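Local coordinates for hypothetical protein SMU.776 (Streptococcus mutans, PDB 2B78), which is a putative S-adenosylmethionine-dependent methyltransferase that may bind RNA, its substrate not being established, at residues A225-A230 with T238-L243. Sequence-based numbering, arbitrary orientation.
Sequences AFSVAA and TTSVDL
S227 and S240 meet hydroxyl to hydroxyl, S227 OG lying 2.5 Å from S240 OG in a short hydrogen bond that either serine could donate. Both CB atoms are directed at the opposing element, one from the helix and one from the strand. In each serine OG stands anti to its own carbonyl carbon, and these matching rotamers bring the two oxygens together in the gap. The approach is bent at S227 OG, which leaves S240 OG 3.2 Å from S227 CB. N218 ND2, on strand 215-219, is a second hydrogen-bonding partner of S227 OG, so this buried hydroxyl links the helix to two neighbouring strands.

Two residues back along the strand, T238 presents its side chain to the same face of the helix. With chi1 at 75°, OG1 sits between the backbone N and the carbonyl carbon, and T238 OG1 passes 3.8 Å from S227 CB without bonding across the contact; T238 OG1 is hydrogen-bonded to H265 ND1. The methyl branch points to the helix backbone, T238 CG2 being 4.0 Å from S227 O, and 4.4 Å from A230 CB, one turn on from S227. S227 and A230 are the small residues on this helix face; the axes of helix segment 225-230 and strand segment 238-242 approach to 8.6 Å and run antiparallel at 172°.

This is the return half of a beta-alpha-beta crossover in the Rossmann-like methyltransferase fold: strand 215-219, helix 225-232, strand 237-242. At the strand's C-terminal end D242 belongs to the S-adenosyl-L-homocysteine site. On other sides of the helix, F226 packs against helix 200-210 and V228 against Y183 of strand 181-185, while strand 237-242 runs between parallel strands 215-219 and 265-269.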
# COMPACT_ATOMS: atom_id res chain seq x y z
N ALA A 225 -3.86 -11.91 6.67
CA ALA A 225 -3.68 -12.39 5.30
C ALA A 225 -2.33 -13.11 5.13
O ALA A 225 -2.23 -14.05 4.33
CB ALA A 225 -3.78 -11.22 4.32
N PHE A 226 -1.29 -12.69 5.85
CA PHE A 226 0.02 -13.36 5.75
C PHE A 226 -0.05 -14.75 6.37
O PHE A 226 0.61 -15.69 5.92
CB PHE A 226 1.13 -12.59 6.49
CG PHE A 226 1.64 -11.38 5.77
CD1 PHE A 226 2.08 -11.45 4.45
CD2 PHE A 226 1.74 -10.16 6.44
CE1 PHE A 226 2.61 -10.33 3.81
CE2 PHE A 226 2.27 -9.03 5.82
CZ PHE A 226 2.71 -9.12 4.50
N SER A 227 -0.86 -14.88 7.43
CA SER A 227 -1.01 -16.14 8.12
C SER A 227 -1.70 -17.18 7.25
O SER A 227 -1.28 -18.35 7.19
CB SER A 227 -1.78 -15.93 9.41
OG SER A 227 -1.08 -15.04 10.25
N VAL A 228 -2.76 -16.77 6.56
CA VAL A 228 -3.48 -17.68 5.68
C VAL A 228 -2.57 -18.11 4.52
O VAL A 228 -2.58 -19.27 4.11
CB VAL A 228 -4.81 -17.04 5.15
CG1 VAL A 228 -4.50 -15.91 4.17
CG2 VAL A 228 -5.68 -18.09 4.50
N ALA A 229 -1.78 -17.17 4.01
CA ALA A 229 -0.84 -17.45 2.91
C ALA A 229 0.16 -18.52 3.37
O ALA A 229 0.40 -19.52 2.68
CB ALA A 229 -0.10 -16.17 2.51
N ALA A 230 0.74 -18.29 4.54
CA ALA A 230 1.70 -19.24 5.09
C ALA A 230 1.05 -20.61 5.31
O ALA A 230 1.67 -21.65 5.05
CB ALA A 230 2.26 -18.70 6.40
N THR A 238 0.59 -21.10 12.94
CA THR A 238 0.72 -19.65 12.86
C THR A 238 -0.04 -19.00 13.99
O THR A 238 -1.09 -19.49 14.42
CB THR A 238 0.19 -19.07 11.53
OG1 THR A 238 -1.24 -19.06 11.55
CG2 THR A 238 0.68 -19.89 10.35
N THR A 239 0.51 -17.91 14.48
CA THR A 239 -0.12 -17.14 15.54
C THR A 239 -0.21 -15.74 14.98
O THR A 239 0.81 -15.15 14.62
CB THR A 239 0.74 -17.14 16.81
OG1 THR A 239 0.88 -18.49 17.28
CG2 THR A 239 0.08 -16.28 17.88
N SER A 240 -1.42 -15.20 14.91
CA SER A 240 -1.65 -13.87 14.37
C SER A 240 -2.06 -12.93 15.49
O SER A 240 -3.06 -13.17 16.19
CB SER A 240 -2.74 -13.95 13.30
OG SER A 240 -2.46 -14.99 12.38
N VAL A 241 -1.30 -11.85 15.66
CA VAL A 241 -1.58 -10.91 16.73
C VAL A 241 -1.95 -9.50 16.27
O VAL A 241 -1.19 -8.86 15.53
CB VAL A 241 -0.37 -10.80 17.67
CG1 VAL A 241 -0.74 -9.96 18.91
CG2 VAL A 241 0.12 -12.18 18.06
N ASP A 242 -3.11 -9.02 16.71
CA ASP A 242 -3.55 -7.67 16.36
C ASP A 242 -4.24 -7.05 17.56
O ASP A 242 -4.90 -7.74 18.34
CB ASP A 242 -4.53 -7.69 15.18
CG ASP A 242 -4.62 -6.34 14.49
OD1 ASP A 242 -3.68 -6.02 13.73
OD2 ASP A 242 -5.60 -5.60 14.72
N LEU A 243 -4.09 -5.74 17.71
CA LEU A 243 -4.71 -5.03 18.83
C LEU A 243 -6.23 -4.94 18.72
O LEU A 243 -6.90 -4.79 19.74
CB LEU A 243 -4.13 -3.62 18.91
CG LEU A 243 -4.75 -2.69 19.96
CD1 LEU A 243 -4.34 -3.15 21.36
CD2 LEU A 243 -4.28 -1.27 19.71